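Syndapin (Drosophila melanogaster, PDB 3I2W) probably acts in endocytosis and the uptake of plasma-membrane proteins, using an F-BAR domain that dimerises and binds phospholipid membranes. Local coordinates at residues Gln29-Arg34 with Asp93-Ile98; Glu33-Glu38 with Lys85-Leu90; Lys39-Ser44 with Asp81-Ile86. All coordinates share one frame; numbering follows the deposited sequence.

How the contacts relate
All three contacts join the same two long antiparallel helices of the F-BAR domain, 11-58 and 63-105. As helix 11-58 advances from contact 1 through contact 2 to contact 3, helix 63-105 is met progressively earlier, so the sequence separation shrinks as in a long hairpin. Centres of contacts 1 and 2 lie about 8 Å apart, those of 2 and 3 about 7 Å, and those of 1 and 3 about 16 Å. Contacts 1 and 2 share Glu33 and Arg34, whereas contacts 2 and 3 share Lys85 and Ile86. The second subunit reaches all three, so this helix pair forms part of the dimer that F-BAR proteins use as a membrane-binding unit.

Contact 1. Residues Gln29-Arg34 with Asp93-Ile98; sequences QLIQER and DVNSQI
Around Ile31 and Asn95, whose CA atoms are 7.1 Å apart, helix segments 29-34 and 93-98 run antiparallel at 160°, with axes 10.0 Å apart at closest approach. They belong to the F-BAR helical bundle, and at this wider spacing the side chains of Ile31 and Asn95 fill the space between the backbones. Ile31 is the central one. Branched at CB, it has two arms: with CG1 beside the backbone N (chi1 -76°) and CG2 anti to it, CG2 lies against the Asn95 amide while CD1, at the end of the other arm, goes to Val94 and Ile98. The Ile31 and Val94 side chains cross at about a right angle, with Ile31 CD1 4.0 Å from Val94 CG1; the same methyl reaches Ile98 CD1 at 4.1 Å. These branched aliphatics suit a buried seam, and Val94 and Ile98 pack in turn on Cys239 and Ile232 of helix 169-240. Asn95 slides past Ile31 in the opposite direction, its OD1 3.5 Å from Ile31 CB, while its ND2 hydrogen-bonds to the carbonyl of Gln28. An asparagine fits because one short amide can lie against the isoleucine and still give its N-H to a main-chain oxygen. At the margin, Asn95 ND2 comes within 3.8 Å of Gln32 CB.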
ATOM      1  N   GLN B  29       2.710  -3.367  15.779  1.00 25.66           N
ATOM      2  CA  GLN B  29       2.946  -4.225  14.653  1.00 26.77           C
ATOM      3  C   GLN B  29       2.056  -3.903  13.472  1.00 27.47           C
ATOM      4  O   GLN B  29       2.497  -3.928  12.353  1.00 29.61           O
ATOM      5  CB  GLN B  29       2.785  -5.658  15.035  1.00 26.13           C
ATOM      6  CG  GLN B  29       2.921  -6.544  13.857  1.00 31.14           C
ATOM      7  CD  GLN B  29       2.788  -8.007  14.226  1.00 36.47           C
ATOM      8  OE1 GLN B  29       3.119  -8.413  15.368  1.00 39.33           O
ATOM      9  NE2 GLN B  29       2.327  -8.820  13.259  1.00 30.45           N
ATOM     10  N   LEU B  30       0.807  -3.576  13.704  1.00 27.49           N
ATOM     11  CA  LEU B  30      -0.099  -3.272  12.623  1.00 26.18           C
ATOM     12  C   LEU B  30       0.384  -1.992  11.956  1.00 27.21           C
ATOM     13  O   LEU B  30       0.447  -1.918  10.736  1.00 29.84           O
ATOM     14  CB  LEU B  30      -1.532  -3.157  13.169  1.00 25.02           C
ATOM     15  CG  LEU B  30      -2.727  -2.695  12.337  1.00 24.33           C
ATOM     16  CD1 LEU B  30      -4.097  -3.055  12.911  1.00 18.81           C
ATOM     17  CD2 LEU B  30      -2.710  -1.205  12.140  1.00 23.97           C
ATOM     18  N   ILE B  31       0.754  -0.977  12.712  1.00 26.37           N
ATOM     19  CA  ILE B  31       1.123   0.274  12.094  1.00 24.99           C
ATOM     20  C   ILE B  31       2.400   0.083  11.304  1.00 24.92           C
ATOM     21  O   ILE B  31       2.497   0.519  10.168  1.00 25.56           O
ATOM     22  CB  ILE B  31       1.261   1.352  13.191  1.00 25.36           C
ATOM     23  CG1 ILE B  31      -0.128   1.775  13.615  1.00 24.27           C
ATOM     24  CG2 ILE B  31       2.114   2.524  12.762  1.00 24.56           C
ATOM     25  CD1 ILE B  31      -0.168   2.268  14.986  1.00 28.04           C
ATOM     26  N   GLN B  32       3.389  -0.578  11.894  1.00 25.09           N
ATOM     27  CA  GLN B  32       4.675  -0.746  11.248  1.00 24.86           C
ATOM     28  C   GLN B  32       4.405  -1.396   9.899  1.00 25.11           C
ATOM     29  O   GLN B  32       4.973  -1.010   8.866  1.00 24.09           O
ATOM     30  CB  GLN B  32       5.575  -1.618  12.096  1.00 24.89           C
ATOM     31  CG  GLN B  32       6.914  -2.006  11.454  1.00 27.53           C
ATOM     32  CD  GLN B  32       7.967  -0.885  11.555  1.00 36.04           C
ATOM     33  OE1 GLN B  32       8.400  -0.477  12.669  1.00 42.73           O
ATOM     34  NE2 GLN B  32       8.378  -0.365  10.399  1.00 33.68           N
ATOM     35  N   GLU B  33       3.485  -2.359   9.913  1.00 25.27           N
ATOM     36  CA  GLU B  33       3.166  -3.077   8.727  1.00 24.92           C
ATOM     37  C   GLU B  33       2.616  -2.194   7.647  1.00 25.96           C
ATOM     38  O   GLU B  33       3.066  -2.306   6.529  1.00 28.02           O
ATOM     39  CB  GLU B  33       2.321  -4.290   9.024  1.00 24.41           C
ATOM     40  CG  GLU B  33       3.251  -5.499   9.149  1.00 25.40           C
ATOM     41  CD  GLU B  33       2.650  -6.811   9.681  1.00 26.90           C
ATOM     42  OE1 GLU B  33       1.519  -7.178   9.337  1.00 27.54           O
ATOM     43  OE2 GLU B  33       3.367  -7.516  10.434  1.00 32.37           O
ATOM     44  N   ARG B  34       1.688  -1.297   7.953  1.00 25.91           N
ATOM     45  CA  ARG B  34       1.159  -0.372   6.981  1.00 25.61           C
ATOM     46  C   ARG B  34       2.283   0.499   6.454  1.00 26.94           C
ATOM     47  O   ARG B  34       2.369   0.796   5.273  1.00 27.32           O
ATOM     48  CB  ARG B  34       0.127   0.500   7.675  1.00 25.15           C
ATOM     49  CG  ARG B  34      -0.513   1.638   6.859  1.00 24.77           C
ATOM     50  CD  ARG B  34      -1.017   1.172   5.517  1.00 23.34           C
ATOM     51  NE  ARG B  34      -1.704   2.225   4.827  1.00 25.14           N
ATOM     52  CZ  ARG B  34      -2.988   2.507   4.966  1.00 25.19           C
ATOM     53  NH1 ARG B  34      -3.744   1.796   5.768  1.00 26.99           N
ATOM     54  NH2 ARG B  34      -3.517   3.502   4.281  1.00 24.40           N
ATOM     55  N   ASP B  93       6.140   9.559  14.748  1.00 37.91           N
ATOM     56  CA  ASP B  93       5.104  10.200  15.549  1.00 38.06           C
ATOM     57  C   ASP B  93       4.317   9.097  16.312  1.00 36.63           C
ATOM     58  O   ASP B  93       4.158   9.164  17.535  1.00 37.18           O
ATOM     59  CB  ASP B  93       4.155  11.106  14.733  1.00 39.31           C
ATOM     60  CG  ASP B  93       4.842  12.414  14.159  1.00 44.97           C
ATOM     61  OD1 ASP B  93       5.951  12.832  14.623  1.00 49.06           O
ATOM     62  OD2 ASP B  93       4.228  13.040  13.229  1.00 47.05           O
ATOM     63  N   VAL B  94       3.841   8.075  15.615  1.00 33.47           N
ATOM     64  CA  VAL B  94       2.856   7.235  16.226  1.00 30.81           C
ATOM     65  C   VAL B  94       3.469   6.036  16.931  1.00 29.97           C
ATOM     66  O   VAL B  94       3.282   5.855  18.121  1.00 29.81           O
ATOM     67  CB  VAL B  94       1.798   6.832  15.220  1.00 30.79           C
ATOM     68  CG1 VAL B  94       0.696   6.061  15.901  1.00 30.77           C
ATOM     69  CG2 VAL B  94       1.219   8.075  14.581  1.00 31.37           C
ATOM     70  N   ASN B  95       4.231   5.213  16.232  1.00 28.53           N
ATOM     71  CA  ASN B  95       4.675   4.035  16.909  1.00 27.38           C
ATOM     72  C   ASN B  95       5.480   4.323  18.187  1.00 26.78           C
ATOM     73  O   ASN B  95       5.255   3.691  19.155  1.00 26.95           O
ATOM     74  CB  ASN B  95       5.309   3.007  15.967  1.00 26.56           C
ATOM     75  CG  ASN B  95       4.345   1.904  15.593  1.00 26.67           C
ATOM     76  OD1 ASN B  95       3.207   1.885  16.044  1.00 30.72           O
ATOM     77  ND2 ASN B  95       4.765   1.012  14.715  1.00 26.84           N
ATOM     78  N   SER B  96       6.385   5.285  18.179  1.00 26.61           N
ATOM     79  CA  SER B  96       7.210   5.649  19.342  1.00 26.25           C
ATOM     80  C   SER B  96       6.358   6.043  20.541  1.00 25.80           C
ATOM     81  O   SER B  96       6.727   5.774  21.702  1.00 26.30           O
ATOM     82  CB  SER B  96       8.023   6.881  19.006  1.00 26.21           C
ATOM     83  OG  SER B  96       7.077   7.895  18.649  1.00 28.27           O
ATOM     84  N   GLN B  97       5.238   6.706  20.277  1.00 24.22           N
ATOM     85  CA  GLN B  97       4.380   7.083  21.364  1.00 22.78           C
ATOM     86  C   GLN B  97       3.922   5.827  22.061  1.00 22.11           C
ATOM     87  O   GLN B  97       4.003   5.737  23.238  1.00 23.45           O
ATOM     88  CB  GLN B  97       3.169   7.775  20.842  1.00 22.61           C
ATOM     89  CG  GLN B  97       3.248   9.239  20.776  1.00 22.39           C
ATOM     90  CD  GLN B  97       1.873   9.810  20.444  1.00 24.27           C
ATOM     91  OE1 GLN B  97       1.182  10.260  21.349  1.00 30.73           O
ATOM     92  NE2 GLN B  97       1.442   9.730  19.180  1.00 14.95           N
ATOM     93  N   ILE B  98       3.409   4.873  21.315  1.00 21.30           N
ATOM     94  CA  ILE B  98       2.971   3.627  21.849  1.00 20.28           C
ATOM     95  C   ILE B  98       4.108   2.907  22.487  1.00 21.00           C
ATOM     96  O   ILE B  98       3.988   2.411  23.598  1.00 22.46           O
ATOM     97  CB  ILE B  98       2.338   2.747  20.781  1.00 19.29           C
ATOM     98  CG1 ILE B  98       1.176   3.513  20.162  1.00 17.98           C
ATOM     99  CG2 ILE B  98       1.802   1.439  21.418  1.00 17.97           C
ATOM    100  CD1 ILE B  98       0.569   2.811  18.959  1.00 19.76           C
TER

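Contact 2. Residues Glu33-Glu38 with Lys85-Leu90; sequences ERADIE and KIKDNL
The F-BAR helix bundle draws closer at this level: Ala35 sits against Lys87 and Leu90 where helix segments 33-38 and 85-90 run antiparallel at 162°, their axes 8.4 Å apart. Alanine suits the place because its small side chain lets the backbones approach to 4.5 Å between Ala35 CA and Lys87 CA. Leu90 CD1 lies against the backbone of Ala35, 3.8 Å from Ala35 N, and 4.0 Å from Arg34 CG; Leu90 also touches Cys239 and Leu240 of helix 169-240. With CG anti to its backbone N (chi1 -180°), Lys87 rests that methylene 3.4 Å from Ala35 O, while the amine leads away from the other segment to a salt bridge with Asp88 whose hydrogen bond is weak. Lysine suits the place because its methylenes cover the alanine while its charge ends beyond the contact, near Asp88 and also near the like charge of Lys39. Toward the second subunit, charge is buried but paired. Arg34 NE, with its partner in the guanidinium plane, donates to Glu38 OE2 at 2.7 Å, and Arg34 NH2 forms a salt bridge with Glu75 of the second subunit. The same Glu38 OE2 also hydrogen-bonds with Tyr41 OH of that subunit, whereas Glu38 OE1 lies 4.1 Å from Ile86 CD1.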
ATOM      1  N   GLU B  33       3.485  -2.359   9.913  1.00 25.27           N
ATOM      2  CA  GLU B  33       3.166  -3.077   8.727  1.00 24.92           C
ATOM      3  C   GLU B  33       2.616  -2.194   7.647  1.00 25.96           C
ATOM      4  O   GLU B  33       3.066  -2.306   6.529  1.00 28.02           O
ATOM      5  CB  GLU B  33       2.321  -4.290   9.024  1.00 24.41           C
ATOM      6  CG  GLU B  33       3.251  -5.499   9.149  1.00 25.40           C
ATOM      7  CD  GLU B  33       2.650  -6.811   9.681  1.00 26.90           C
ATOM      8  OE1 GLU B  33       1.519  -7.178   9.337  1.00 27.54           O
ATOM      9  OE2 GLU B  33       3.367  -7.516  10.434  1.00 32.37           O
ATOM     10  N   ARG B  34       1.688  -1.297   7.953  1.00 25.91           N
ATOM     11  CA  ARG B  34       1.159  -0.372   6.981  1.00 25.61           C
ATOM     12  C   ARG B  34       2.283   0.499   6.454  1.00 26.94           C
ATOM     13  O   ARG B  34       2.369   0.796   5.273  1.00 27.32           O
ATOM     14  CB  ARG B  34       0.127   0.500   7.675  1.00 25.15           C
ATOM     15  CG  ARG B  34      -0.513   1.638   6.859  1.00 24.77           C
ATOM     16  CD  ARG B  34      -1.017   1.172   5.517  1.00 23.34           C
ATOM     17  NE  ARG B  34      -1.704   2.225   4.827  1.00 25.14           N
ATOM     18  CZ  ARG B  34      -2.988   2.507   4.966  1.00 25.19           C
ATOM     19  NH1 ARG B  34      -3.744   1.796   5.768  1.00 26.99           N
ATOM     20  NH2 ARG B  34      -3.517   3.502   4.281  1.00 24.40           N
ATOM     21  N   ALA B  35       3.137   0.945   7.360  1.00 28.44           N
ATOM     22  CA  ALA B  35       4.341   1.702   7.008  1.00 28.34           C
ATOM     23  C   ALA B  35       5.185   1.024   5.979  1.00 28.27           C
ATOM     24  O   ALA B  35       5.844   1.673   5.221  1.00 28.63           O
ATOM     25  CB  ALA B  35       5.167   1.923   8.242  1.00 28.19           C
ATOM     26  N   ASP B  36       5.236  -0.292   5.981  1.00 29.53           N
ATOM     27  CA  ASP B  36       6.126  -0.959   5.055  1.00 30.52           C
ATOM     28  C   ASP B  36       5.445  -0.922   3.705  1.00 30.33           C
ATOM     29  O   ASP B  36       6.074  -0.722   2.685  1.00 30.53           O
ATOM     30  CB  ASP B  36       6.357  -2.403   5.430  1.00 30.76           C
ATOM     31  CG  ASP B  36       7.049  -2.573   6.740  1.00 35.33           C
ATOM     32  OD1 ASP B  36       7.716  -1.635   7.201  1.00 38.99           O
ATOM     33  OD2 ASP B  36       6.939  -3.694   7.321  1.00 43.41           O
ATOM     34  N   ILE B  37       4.147  -1.130   3.706  1.00 29.87           N
ATOM     35  CA  ILE B  37       3.398  -0.984   2.504  1.00 29.98           C
ATOM     36  C   ILE B  37       3.591   0.404   1.876  1.00 30.59           C
ATOM     37  O   ILE B  37       3.729   0.506   0.651  1.00 31.54           O
ATOM     38  CB  ILE B  37       1.945  -1.360   2.713  1.00 29.20           C
ATOM     39  CG1 ILE B  37       1.864  -2.867   2.695  1.00 28.96           C
ATOM     40  CG2 ILE B  37       1.064  -0.800   1.626  1.00 28.62           C
ATOM     41  CD1 ILE B  37       0.710  -3.422   3.465  1.00 32.35           C
ATOM     42  N   GLU B  38       3.656   1.455   2.676  1.00 30.54           N
ATOM     43  CA  GLU B  38       3.792   2.768   2.072  1.00 30.93           C
ATOM     44  C   GLU B  38       5.216   2.945   1.587  1.00 31.18           C
ATOM     45  O   GLU B  38       5.408   3.424   0.482  1.00 31.90           O
ATOM     46  CB  GLU B  38       3.319   3.894   2.979  1.00 30.67           C
ATOM     47  CG  GLU B  38       1.999   3.596   3.693  1.00 32.07           C
ATOM     48  CD  GLU B  38       0.807   3.912   2.841  1.00 34.01           C
ATOM     49  OE1 GLU B  38       0.818   4.977   2.257  1.00 36.56           O
ATOM     50  OE2 GLU B  38      -0.152   3.124   2.747  1.00 35.64           O
ATOM     51  N   LYS B  85       6.791  10.021   3.873  1.00 32.69           N
ATOM     52  CA  LYS B  85       6.533  10.865   4.992  1.00 32.25           C
ATOM     53  C   LYS B  85       5.430  10.223   5.790  1.00 31.59           C
ATOM     54  O   LYS B  85       5.385  10.381   6.995  1.00 34.04           O
ATOM     55  CB  LYS B  85       6.087  12.237   4.500  1.00 32.81           C
ATOM     56  CG  LYS B  85       6.777  13.389   5.203  1.00 39.36           C
ATOM     57  CD  LYS B  85       5.840  14.614   5.437  1.00 47.52           C
ATOM     58  CE  LYS B  85       5.029  14.473   6.765  1.00 49.51           C
ATOM     59  NZ  LYS B  85       4.174  15.646   7.153  1.00 50.25           N
ATOM     60  N   ILE B  86       4.521   9.501   5.162  1.00 30.12           N
ATOM     61  CA  ILE B  86       3.543   8.778   5.924  1.00 28.84           C
ATOM     62  C   ILE B  86       4.254   7.621   6.619  1.00 29.43           C
ATOM     63  O   ILE B  86       4.074   7.367   7.798  1.00 29.94           O
ATOM     64  CB  ILE B  86       2.446   8.237   5.052  1.00 28.40           C
ATOM     65  CG1 ILE B  86       1.749   9.370   4.335  1.00 26.27           C
ATOM     66  CG2 ILE B  86       1.419   7.529   5.876  1.00 26.90           C
ATOM     67  CD1 ILE B  86       0.657   8.876   3.471  1.00 25.91           C
ATOM     68  N   LYS B  87       5.108   6.926   5.909  1.00 29.94           N
ATOM     69  CA  LYS B  87       5.928   5.911   6.566  1.00 30.84           C
ATOM     70  C   LYS B  87       6.667   6.483   7.782  1.00 31.28           C
ATOM     71  O   LYS B  87       6.793   5.845   8.824  1.00 32.16           O
ATOM     72  CB  LYS B  87       6.912   5.351   5.556  1.00 29.95           C
ATOM     73  CG  LYS B  87       7.779   4.319   6.138  1.00 32.12           C
ATOM     74  CD  LYS B  87       9.197   4.792   6.225  1.00 35.89           C
ATOM     75  CE  LYS B  87       9.934   3.955   7.242  1.00 39.71           C
ATOM     76  NZ  LYS B  87      11.367   4.359   7.159  1.00 44.17           N
ATOM     77  N   ASP B  88       7.162   7.702   7.643  1.00 31.67           N
ATOM     78  CA  ASP B  88       8.005   8.245   8.655  1.00 32.03           C
ATOM     79  C   ASP B  88       7.147   8.776   9.762  1.00 31.49           C
ATOM     80  O   ASP B  88       7.444   8.551  10.962  1.00 29.86           O
ATOM     81  CB  ASP B  88       8.946   9.307   8.091  1.00 32.96           C
ATOM     82  CG  ASP B  88      10.255   8.703   7.492  1.00 37.60           C
ATOM     83  OD1 ASP B  88      10.549   7.477   7.563  1.00 41.92           O
ATOM     84  OD2 ASP B  88      11.021   9.488   6.903  1.00 45.92           O
ATOM     85  N   ASN B  89       6.070   9.461   9.395  1.00 30.61           N
ATOM     86  CA  ASN B  89       5.115   9.803  10.448  1.00 31.12           C
ATOM     87  C   ASN B  89       4.569   8.657  11.266  1.00 31.36           C
ATOM     88  O   ASN B  89       4.452   8.815  12.463  1.00 31.80           O
ATOM     89  CB  ASN B  89       3.960  10.651   9.948  1.00 31.12           C
ATOM     90  CG  ASN B  89       4.397  12.024   9.607  1.00 30.78           C
ATOM     91  OD1 ASN B  89       5.478  12.470  10.024  1.00 36.26           O
ATOM     92  ND2 ASN B  89       3.618  12.695   8.800  1.00 26.86           N
ATOM     93  N   LEU B  90       4.225   7.521  10.638  1.00 31.74           N
ATOM     94  CA  LEU B  90       3.653   6.403  11.364  1.00 31.36           C
ATOM     95  C   LEU B  90       4.722   5.904  12.288  1.00 32.50           C
ATOM     96  O   LEU B  90       4.462   5.649  13.439  1.00 32.96           O
ATOM     97  CB  LEU B  90       3.212   5.280  10.453  1.00 30.87           C
ATOM     98  CG  LEU B  90       2.058   5.522   9.497  1.00 31.00           C
ATOM     99  CD1 LEU B  90       1.924   4.329   8.623  1.00 33.91           C
ATOM    100  CD2 LEU B  90       0.748   5.810  10.151  1.00 29.60           C
TER

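Contact 3. Residues Lys39-Ser44 with Asp81-Ile86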
ATOM      1  N   LYS B  39       6.198   2.521   2.383  1.00 30.92           N
ATOM      2  CA  LYS B  39       7.615   2.473   1.954  1.00 30.82           C
ATOM      3  C   LYS B  39       7.689   1.745   0.650  1.00 30.20           C
ATOM      4  O   LYS B  39       8.328   2.206  -0.240  1.00 31.91           O
ATOM      5  CB  LYS B  39       8.468   1.690   2.964  1.00 31.27           C
ATOM      6  CG  LYS B  39       9.952   1.992   2.987  1.00 33.82           C
ATOM      7  CD  LYS B  39      10.798   0.890   3.725  1.00 39.92           C
ATOM      8  CE  LYS B  39      12.306   1.309   3.830  1.00 45.33           C
ATOM      9  NZ  LYS B  39      12.496   2.765   4.346  1.00 46.26           N
ATOM     10  N   GLY B  40       6.997   0.619   0.520  1.00 29.77           N
ATOM     11  CA  GLY B  40       7.132  -0.248  -0.631  1.00 28.37           C
ATOM     12  C   GLY B  40       6.582   0.376  -1.902  1.00 28.84           C
ATOM     13  O   GLY B  40       7.066   0.080  -2.979  1.00 29.68           O
ATOM     14  N   TYR B  41       5.552   1.208  -1.787  1.00 27.89           N
ATOM     15  CA  TYR B  41       4.899   1.751  -2.929  1.00 27.37           C
ATOM     16  C   TYR B  41       5.866   2.796  -3.436  1.00 28.05           C
ATOM     17  O   TYR B  41       6.198   2.826  -4.609  1.00 27.87           O
ATOM     18  CB  TYR B  41       3.546   2.362  -2.509  1.00 27.52           C
ATOM     19  CG  TYR B  41       2.753   3.242  -3.515  1.00 26.67           C
ATOM     20  CD1 TYR B  41       2.611   2.898  -4.861  1.00 27.79           C
ATOM     21  CD2 TYR B  41       2.114   4.385  -3.088  1.00 28.15           C
ATOM     22  CE1 TYR B  41       1.889   3.704  -5.760  1.00 28.28           C
ATOM     23  CE2 TYR B  41       1.367   5.200  -3.974  1.00 28.95           C
ATOM     24  CZ  TYR B  41       1.277   4.856  -5.307  1.00 29.16           C
ATOM     25  OH  TYR B  41       0.507   5.629  -6.151  1.00 29.79           O
ATOM     26  N   ALA B  42       6.328   3.644  -2.528  1.00 28.69           N
ATOM     27  CA  ALA B  42       7.229   4.750  -2.843  1.00 29.22           C
ATOM     28  C   ALA B  42       8.512   4.194  -3.435  1.00 29.88           C
ATOM     29  O   ALA B  42       9.047   4.664  -4.407  1.00 28.95           O
ATOM     30  CB  ALA B  42       7.527   5.539  -1.583  1.00 27.88           C
ATOM     31  N   LYS B  43       9.006   3.151  -2.817  1.00 31.21           N
ATOM     32  CA  LYS B  43      10.175   2.550  -3.325  1.00 32.18           C
ATOM     33  C   LYS B  43       9.886   2.067  -4.804  1.00 30.82           C
ATOM     34  O   LYS B  43      10.713   2.267  -5.672  1.00 31.07           O
ATOM     35  CB  LYS B  43      10.607   1.490  -2.312  1.00 32.20           C
ATOM     36  CG  LYS B  43      11.791   0.645  -2.666  1.00 39.69           C
ATOM     37  CD  LYS B  43      13.077   1.173  -2.002  1.00 52.43           C
ATOM     38  CE  LYS B  43      14.359   0.579  -2.697  1.00 58.10           C
ATOM     39  NZ  LYS B  43      14.842   1.459  -3.882  1.00 60.18           N
ATOM     40  N   SER B  44       8.727   1.490  -5.101  1.00 29.76           N
ATOM     41  CA  SER B  44       8.452   1.007  -6.458  1.00 29.53           C
ATOM     42  C   SER B  44       8.386   2.119  -7.456  1.00 29.12           C
ATOM     43  O   SER B  44       8.879   2.003  -8.584  1.00 31.15           O
ATOM     44  CB  SER B  44       7.134   0.270  -6.566  1.00 29.08           C
ATOM     45  OG  SER B  44       7.254  -1.003  -6.002  1.00 31.52           O
ATOM     46  N   ASP B  81       7.433  10.817  -2.176  1.00 26.23           N
ATOM     47  CA  ASP B  81       7.784  11.496  -0.965  1.00 26.65           C
ATOM     48  C   ASP B  81       6.610  11.553   0.012  1.00 27.01           C
ATOM     49  O   ASP B  81       6.736  11.239   1.238  1.00 28.47           O
ATOM     50  CB  ASP B  81       8.183  12.899  -1.269  1.00 27.27           C
ATOM     51  CG  ASP B  81       9.455  12.981  -2.054  1.00 30.30           C
ATOM     52  OD1 ASP B  81      10.243  11.982  -2.068  1.00 29.49           O
ATOM     53  OD2 ASP B  81       9.639  14.069  -2.677  1.00 35.26           O
ATOM     54  N   VAL B  82       5.472  11.989  -0.489  1.00 25.56           N
ATOM     55  CA  VAL B  82       4.296  11.888   0.325  1.00 24.03           C
ATOM     56  C   VAL B  82       4.273  10.520   1.014  1.00 24.75           C
ATOM     57  O   VAL B  82       4.120  10.431   2.233  1.00 23.78           O
ATOM     58  CB  VAL B  82       3.042  12.095  -0.515  1.00 23.59           C
ATOM     59  CG1 VAL B  82       1.812  11.522   0.168  1.00 18.46           C
ATOM     60  CG2 VAL B  82       2.918  13.555  -0.852  1.00 21.59           C
ATOM     61  N   HIS B  83       4.428   9.441   0.265  1.00 24.94           N
ATOM     62  CA  HIS B  83       4.240   8.201   0.976  1.00 26.31           C
ATOM     63  C   HIS B  83       5.375   7.888   1.955  1.00 28.07           C
ATOM     64  O   HIS B  83       5.104   7.249   2.946  1.00 28.97           O
ATOM     65  CB  HIS B  83       3.870   7.039   0.064  1.00 25.72           C
ATOM     66  CG  HIS B  83       2.466   7.096  -0.446  1.00 24.07           C
ATOM     67  ND1 HIS B  83       2.060   7.985  -1.421  1.00 27.22           N
ATOM     68  CD2 HIS B  83       1.372   6.377  -0.121  1.00 22.71           C
ATOM     69  CE1 HIS B  83       0.770   7.836  -1.649  1.00 23.81           C
ATOM     70  NE2 HIS B  83       0.336   6.855  -0.876  1.00 26.14           N
HETATM   71  N   MSE B  84       6.600   8.381   1.734  1.00 29.74           N
HETATM   72  CA  MSE B  84       7.709   8.177   2.663  1.00 31.45           C
HETATM   73  C   MSE B  84       7.478   8.892   3.956  1.00 32.11           C
HETATM   74  O   MSE B  84       7.920   8.452   5.001  1.00 32.49           O
HETATM   75  CB  MSE B  84       9.011   8.688   2.102  1.00 32.10           C
HETATM   76  CG  MSE B  84       9.756   7.680   1.221  1.00 39.33           C
HETATM   77 SE   MSE B  84      10.021   5.836   1.936  1.00 55.71          SE
HETATM   78  CE  MSE B  84      11.939   5.916   2.405  1.00 54.59           C
ATOM     79  N   LYS B  85       6.791  10.021   3.873  1.00 32.69           N
ATOM     80  CA  LYS B  85       6.533  10.865   4.992  1.00 32.25           C
ATOM     81  C   LYS B  85       5.430  10.223   5.790  1.00 31.59           C
ATOM     82  O   LYS B  85       5.385  10.381   6.995  1.00 34.04           O
ATOM     83  CB  LYS B  85       6.087  12.237   4.500  1.00 32.81           C
ATOM     84  CG  LYS B  85       6.777  13.389   5.203  1.00 39.36           C
ATOM     85  CD  LYS B  85       5.840  14.614   5.437  1.00 47.52           C
ATOM     86  CE  LYS B  85       5.029  14.473   6.765  1.00 49.51           C
ATOM     87  NZ  LYS B  85       4.174  15.646   7.153  1.00 50.25           N
ATOM     88  N   ILE B  86       4.521   9.501   5.162  1.00 30.12           N
ATOM     89  CA  ILE B  86       3.543   8.778   5.924  1.00 28.84           C
ATOM     90  C   ILE B  86       4.254   7.621   6.619  1.00 29.43           C
ATOM     91  O   ILE B  86       4.074   7.367   7.798  1.00 29.94           O
ATOM     92  CB  ILE B  86       2.446   8.237   5.052  1.00 28.40           C
ATOM     93  CG1 ILE B  86       1.749   9.370   4.335  1.00 26.27           C
ATOM     94  CG2 ILE B  86       1.419   7.529   5.876  1.00 26.90           C
ATOM     95  CD1 ILE B  86       0.657   8.876   3.471  1.00 25.91           C
TER
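Tyr41 and His83 form the aromatic centre of this part of the F-BAR helix bundle, where segments 39-44 and 81-86 run antiparallel at 155° with axes 8.3 Å apart. Asp81 begins the second segment on its exposed side and bonds further along helix 11-58, its OD1 forming a salt bridge with Arg46; an acid suits a solvent-facing position beside an arginine. Two residues later comes His83, which points at the first helix. Its CG lies beside the backbone N, anti to the carbonyl carbon (chi1 -74°), and the imidazole turns one face to Tyr41. The pair is T-shaped: the tyrosine presents an edge, the planes stand at 88° and the centroids are 4.8 Å apart. Tyr41 CD2 sits over the centre of the imidazole, and Tyr41 CE2 approaches to 3.6 Å from His83 CE1. Histidine suits this buried place because it offers a flat face to the phenol edge while ND1 still hydrogen-bonds to the carbonyl of Ile79, one turn earlier in its own helix. The arrangement extends across the dimer: Tyr41 of the second subunit stacks on this Tyr41 and also meets His83 at about a right angle, and the Tyr41 hydroxyl hydrogen-bonds to Glu38 of that subunit. Next in order, Met84, present as selenomethionine, packs on Ala42 and Lys39. Between it and His83 stands Ala42, whose CB lies 4.3 Å from His83 CB and 4.2 Å from Met84 CG; so small a residue admits both. The Met84 chain, bent at chi2 and chi3, ends near helix 11-58 and crosses the Lys39 side chain obliquely, with SE 4.0 Å from Lys39 CG and CE 3.7 Å from Lys39 NZ.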